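Local coordinates for uncharacterized protein (Staphylococcus aureus subsp. aureus, PDB 4H0A) that is of unknown function but belongs to the CAP (cysteine-rich secretory protein) family and pairs its CAP domain with a CAP-associated N-terminal region, at residues A[83-87]-A[88-92]; A[170-174]-A[175-179]. All coordinates share one frame; numbering follows the deposited sequence.

Contact 1. Residues A[83-87]-A[88-92]; sequences VSTKR and EEIVS
Lys86 and Glu89 exchange two backbone hydrogen bonds across a type I' turn that closes a beta hairpin: Lys86 N gives its hydrogen to Glu89 O at 3.0 Å, and Glu89 N returns one to Lys86 O at 3.1 Å. Between them Arg87 and Glu88 hold the positive phi values (61° and 69°) the turn needs, and both are exposed, as suits charged residues. Farther along, Ser84 N bonds Ser92 O at 2.9 Å. Ser84 O takes Val91 N at 2.9 Å and, weakly, Ser92 N: both residues face Ser84, a classic beta bulge.

Waters extend this network. One donates to Lys86 O and to Glu89 OE1, which the anti chi1 of Glu89 (-173°) and its extended chain carry alongside the turn; another joins Ser84 OG and Ser92 OG, and the CB atoms of the two serines pack 3.9 Å apart. Ser84 OG is also bonded to Asn71, and Lys86 NZ to Asp67 O.

Branched Val83 and Ile90 suit buried strands, and Val83 CG1 meets Ile90 CG2 at 3.8 Å. Both rest on Leu52 of helix 50-56, while strand 69-76 flanks Ser84 and Thr85 and strand 166-172 lies beyond Ser92.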
loop_
_atom_site.group_PDB
_atom_site.type_symbol
_atom_site.label_atom_id
_atom_site.label_comp_id
_atom_site.label_asym_id
_atom_site.label_seq_id
_atom_site.Cartn_x
_atom_site.Cartn_y
_atom_site.Cartn_z
ATOM N N VAL A 83 -9.967 2.351 -4.619
ATOM C CA VAL A 83 -10.431 3.686 -4.991
ATOM C C VAL A 83 -10.909 4.410 -3.741
ATOM O O VAL A 83 -11.858 3.943 -3.125
ATOM C CB VAL A 83 -11.564 3.559 -6.044
ATOM C CG1 VAL A 83 -12.082 4.930 -6.463
ATOM C CG2 VAL A 83 -11.098 2.742 -7.258
ATOM N N SER A 84 -10.286 5.547 -3.385
ATOM C CA SER A 84 -10.711 6.336 -2.219
ATOM C C SER A 84 -11.562 7.494 -2.665
ATOM O O SER A 84 -11.237 8.134 -3.667
ATOM C CB SER A 84 -9.510 6.864 -1.441
ATOM O OG SER A 84 -8.559 5.840 -1.218
ATOM N N THR A 85 -12.607 7.801 -1.901
ATOM C CA THR A 85 -13.512 8.891 -2.219
ATOM C C THR A 85 -13.757 9.775 -1.002
ATOM O O THR A 85 -13.576 9.350 0.136
ATOM C CB THR A 85 -14.871 8.343 -2.725
ATOM O OG1 THR A 85 -15.561 7.769 -1.623
ATOM C CG2 THR A 85 -14.727 7.301 -3.842
ATOM N N LYS A 86 -14.172 11.001 -1.263
ATOM C CA LYS A 86 -14.577 11.971 -0.252
ATOM C C LYS A 86 -15.757 12.696 -0.837
ATOM O O LYS A 86 -15.614 13.279 -1.909
ATOM C CB LYS A 86 -13.440 12.930 0.122
ATOM C CG LYS A 86 -13.812 13.852 1.307
ATOM C CD LYS A 86 -12.750 13.824 2.388
ATOM C CE LYS A 86 -13.021 14.792 3.504
ATOM N NZ LYS A 86 -11.928 14.780 4.510
ATOM N N ARG A 87 -16.940 12.563 -0.207
ATOM C CA ARG A 87 -18.207 13.132 -0.681
ATOM C C ARG A 87 -18.545 12.551 -2.070
ATOM O O ARG A 87 -18.969 13.279 -2.962
ATOM C CB ARG A 87 -18.159 14.674 -0.692
ATOM C CG ARG A 87 -17.835 15.265 0.679
ATOM C CD ARG A 87 -17.860 16.786 0.681
ATOM N NE ARG A 87 -16.793 17.360 1.509
ATOM C CZ ARG A 87 -15.516 17.495 1.145
ATOM N NH1 ARG A 87 -15.107 17.087 -0.055
ATOM N NH2 ARG A 87 -14.634 18.032 1.982
ATOM N N GLU A 88 -18.281 11.234 -2.250
ATOM C CA GLU A 88 -18.512 10.472 -3.481
ATOM C C GLU A 88 -17.577 10.876 -4.638
ATOM O O GLU A 88 -17.691 10.278 -5.703
ATOM C CB GLU A 88 -19.985 10.562 -3.943
ATOM C CG GLU A 88 -20.985 10.192 -2.860
ATOM C CD GLU A 88 -22.435 10.175 -3.302
ATOM O OE1 GLU A 88 -22.715 10.538 -4.469
ATOM O OE2 GLU A 88 -23.297 9.805 -2.470
ATOM N N GLU A 89 -16.619 11.806 -4.436
ATOM C CA GLU A 89 -15.654 12.191 -5.477
ATOM C C GLU A 89 -14.430 11.331 -5.327
ATOM O O GLU A 89 -13.910 11.234 -4.223
ATOM C CB GLU A 89 -15.265 13.677 -5.347
ATOM C CG GLU A 89 -14.394 14.179 -6.490
ATOM C CD GLU A 89 -13.980 15.635 -6.380
ATOM O OE1 GLU A 89 -13.562 16.057 -5.278
ATOM O OE2 GLU A 89 -14.032 16.343 -7.411
ATOM N N ILE A 90 -13.913 10.768 -6.424
ATOM C CA ILE A 90 -12.702 9.960 -6.368
ATOM C C ILE A 90 -11.506 10.881 -6.102
ATOM O O ILE A 90 -11.292 11.834 -6.859
ATOM C CB ILE A 90 -12.518 9.154 -7.672
ATOM C CG1 ILE A 90 -13.692 8.147 -7.864
ATOM C CG2 ILE A 90 -11.153 8.417 -7.676
ATOM C CD1 ILE A 90 -13.787 7.573 -9.314
ATOM N N VAL A 91 -10.743 10.615 -5.024
ATOM C CA VAL A 91 -9.549 11.414 -4.689
ATOM C C VAL A 91 -8.265 10.584 -4.826
ATOM O O VAL A 91 -7.177 11.152 -4.750
ATOM C CB VAL A 91 -9.633 12.041 -3.278
ATOM C CG1 VAL A 91 -10.799 13.025 -3.185
ATOM C CG2 VAL A 91 -9.739 10.978 -2.187
ATOM N N SER A 92 -8.376 9.254 -4.987
ATOM C CA SER A 92 -7.201 8.408 -5.102
ATOM C C SER A 92 -7.545 7.082 -5.718
ATOM O O SER A 92 -8.640 6.568 -5.476
ATOM C CB SER A 92 -6.603 8.167 -3.721
ATOM O OG SER A 92 -5.476 7.316 -3.782
HETATM O O HOH W 1 -6.759 4.860 -3.022
HETATM O O HOH W 2 -17.285 9.424 -0.260
HETATM O O HOH W 3 -14.622 15.832 -2.653
#

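Contact 2. Residues A[170-174]-A[175-179]; sequences RFLTK and EMLAD. With EDO (1,2-ethanediol), chain C.
Thr173 is the N-cap of helix 174-180, at the junction where strand 166-172 passes into the helix, and its side chain accepts from Met176 N. With chi1 at 66°, Thr173 holds OG1 between its backbone N and carbonyl carbon, and from there the hydroxyl takes Met176 N in a weak but fairly straight bond of 3.4 Å. A short hydroxyl side chain suits this place, since it can reach forward to a first-turn N-H that has no earlier helical carbonyl to use. The main chain then takes over: Thr173 O receives Leu177 N at 3.0 Å, and Lys174 O receives Ala178 N at 2.9 Å.

The charged contact is between neighbours. Lys174 and Glu175 cross obliquely in a long, weak salt bridge, and Lys174 NZ has a stronger partner in Lys127 O. With chi1 of Glu175 near eclipsed at 18° and a bend at chi2 (-69°), its carboxylate folds back toward Thr173, where OE2 lies 3.5 Å from Thr173 CB.

The apolar packing joins the strand to the helix. Leu172 CD1 meets Met176 CG at 3.8 Å, the two side chains at about a right angle, and also Leu177 CD1 at 4.0 Å; Met176 is deposited as selenomethionine. Phe126 of strand 125-128 touches Lys174 and Leu177.

Back on the strand, Arg170 is salt-bridged to Asp281 and bonded to Gln156. The edge of its guanidinium meets a 1,2-ethanediol, probably from the crystallisation liquor, with NH1 donating to O1 at 3.0 Å.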
loop_
_atom_site.group_PDB
_atom_site.type_symbol
_atom_site.label_atom_id
_atom_site.label_comp_id
_atom_site.label_asym_id
_atom_site.label_seq_id
_atom_site.Cartn_x
_atom_site.Cartn_y
_atom_site.Cartn_z
ATOM N N ARG A 170 -0.276 4.780 -7.833
ATOM C CA ARG A 170 -1.383 5.395 -7.122
ATOM C C ARG A 170 -1.516 6.808 -7.619
ATOM O O ARG A 170 -0.586 7.593 -7.435
ATOM C CB ARG A 170 -1.224 5.375 -5.590
ATOM C CG ARG A 170 -2.307 6.225 -4.877
ATOM C CD ARG A 170 -2.538 5.792 -3.451
ATOM N NE ARG A 170 -1.353 6.010 -2.623
ATOM C CZ ARG A 170 -1.188 5.514 -1.401
ATOM N NH1 ARG A 170 -2.146 4.785 -0.834
ATOM N NH2 ARG A 170 -0.071 5.753 -0.729
ATOM N N PHE A 171 -2.641 7.130 -8.286
ATOM C CA PHE A 171 -2.923 8.504 -8.704
ATOM C C PHE A 171 -3.730 9.120 -7.584
ATOM O O PHE A 171 -4.667 8.469 -7.112
ATOM C CB PHE A 171 -3.671 8.554 -10.035
ATOM C CG PHE A 171 -2.804 8.236 -11.229
ATOM C CD1 PHE A 171 -2.695 6.937 -11.698
ATOM C CD2 PHE A 171 -2.155 9.249 -11.929
ATOM C CE1 PHE A 171 -1.931 6.651 -12.829
ATOM C CE2 PHE A 171 -1.393 8.961 -13.058
ATOM C CZ PHE A 171 -1.283 7.664 -13.499
ATOM N N LEU A 172 -3.383 10.331 -7.123
ATOM C CA LEU A 172 -4.123 10.936 -6.014
ATOM C C LEU A 172 -4.007 12.455 -5.993
ATOM O O LEU A 172 -3.113 13.030 -6.608
ATOM C CB LEU A 172 -3.668 10.349 -4.654
ATOM C CG LEU A 172 -2.302 10.778 -4.059
ATOM C CD1 LEU A 172 -2.048 10.042 -2.751
ATOM C CD2 LEU A 172 -1.140 10.506 -5.024
ATOM N N THR A 173 -4.937 13.097 -5.275
ATOM C CA THR A 173 -4.944 14.551 -5.145
ATOM C C THR A 173 -3.970 14.986 -4.066
ATOM O O THR A 173 -3.569 14.187 -3.221
ATOM C CB THR A 173 -6.347 15.068 -4.812
ATOM O OG1 THR A 173 -6.712 14.595 -3.517
ATOM C CG2 THR A 173 -7.385 14.646 -5.843
ATOM N N LYS A 174 -3.625 16.268 -4.070
ATOM C CA LYS A 174 -2.761 16.840 -3.041
ATOM C C LYS A 174 -3.370 16.704 -1.611
ATOM O O LYS A 174 -2.619 16.490 -0.658
ATOM C CB LYS A 174 -2.454 18.311 -3.349
ATOM C CG LYS A 174 -3.651 19.250 -3.430
ATOM C CD LYS A 174 -3.192 20.618 -3.986
ATOM C CE LYS A 174 -4.342 21.565 -4.215
ATOM N NZ LYS A 174 -4.911 22.082 -2.949
ATOM N N GLU A 175 -4.706 16.730 -1.464
ATOM C CA GLU A 175 -5.286 16.606 -0.108
ATOM C C GLU A 175 -5.157 15.168 0.367
ATOM O O GLU A 175 -4.847 14.986 1.540
ATOM C CB GLU A 175 -6.723 17.154 0.088
ATOM C CG GLU A 175 -7.566 17.373 -1.147
ATOM C CD GLU A 175 -7.166 18.495 -2.089
ATOM O OE1 GLU A 175 -6.982 19.644 -1.627
ATOM O OE2 GLU A 175 -6.992 18.203 -3.293
HETATM N N MSE A 176 -5.262 14.147 -0.528
HETATM C CA MSE A 176 -5.035 12.769 -0.082
HETATM C C MSE A 176 -3.568 12.598 0.291
HETATM O O MSE A 176 -3.254 11.956 1.289
HETATM C CB MSE A 176 -5.423 11.737 -1.173
HETATM C CG MSE A 176 -5.242 10.290 -0.731
HETATM SE SE MSE A 176 -6.719 9.754 0.400
HETATM C CE MSE A 176 -5.965 9.822 2.065
ATOM N N LEU A 177 -2.676 13.149 -0.521
ATOM C CA LEU A 177 -1.242 13.063 -0.275
ATOM C C LEU A 177 -0.879 13.696 1.095
ATOM O O LEU A 177 -0.123 13.095 1.855
ATOM C CB LEU A 177 -0.499 13.770 -1.427
ATOM C CG LEU A 177 0.978 13.517 -1.577
ATOM C CD1 LEU A 177 1.279 12.071 -1.873
ATOM C CD2 LEU A 177 1.538 14.366 -2.701
ATOM N N ALA A 178 -1.467 14.850 1.442
ATOM C CA ALA A 178 -1.219 15.482 2.753
ATOM C C ALA A 178 -1.763 14.618 3.902
ATOM O O ALA A 178 -1.150 14.538 4.966
ATOM C CB ALA A 178 -1.866 16.856 2.814
ATOM N N ASP A 179 -2.908 13.970 3.682
ATOM C CA ASP A 179 -3.517 13.111 4.688
ATOM C C ASP A 179 -2.677 11.828 4.895
ATOM O O ASP A 179 -2.375 11.492 6.038
ATOM C CB ASP A 179 -4.950 12.784 4.271
ATOM C CG ASP A 179 -5.780 12.170 5.372
ATOM O OD1 ASP A 179 -5.764 10.935 5.501
ATOM O OD2 ASP A 179 -6.462 12.931 6.090
HETATM C C1 EDO C . -5.123 3.023 -0.530
HETATM O O1 EDO C . -4.755 3.682 -1.729
HETATM C C2 EDO C . -6.016 4.044 0.222
HETATM O O2 EDO C . -6.411 3.532 1.473
#

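Overall arrangement
Both contacts reach the same antiparallel sheet of the CAP-associated N-terminal region, in which strands 89-96 and 166-172 are neighbours. Contact 1 turns the chain between two of its strands and ranges from a buried strand end to an exposed turn with charged residues; contact 2, partly buried, leads the chain out of the sheet into a helix. Cross-strand backbone bonds and bridging waters dominate the first, helix capping and Leu-Met and Leu-Leu packing the second. They meet directly: Val91 O and Thr173 N, 3.0 Å apart, probably share a hydrogen bond, and Ser92 OG packs 3.3 Å from Arg170 CD, so the bulged strand borders the strand that leads to the cap.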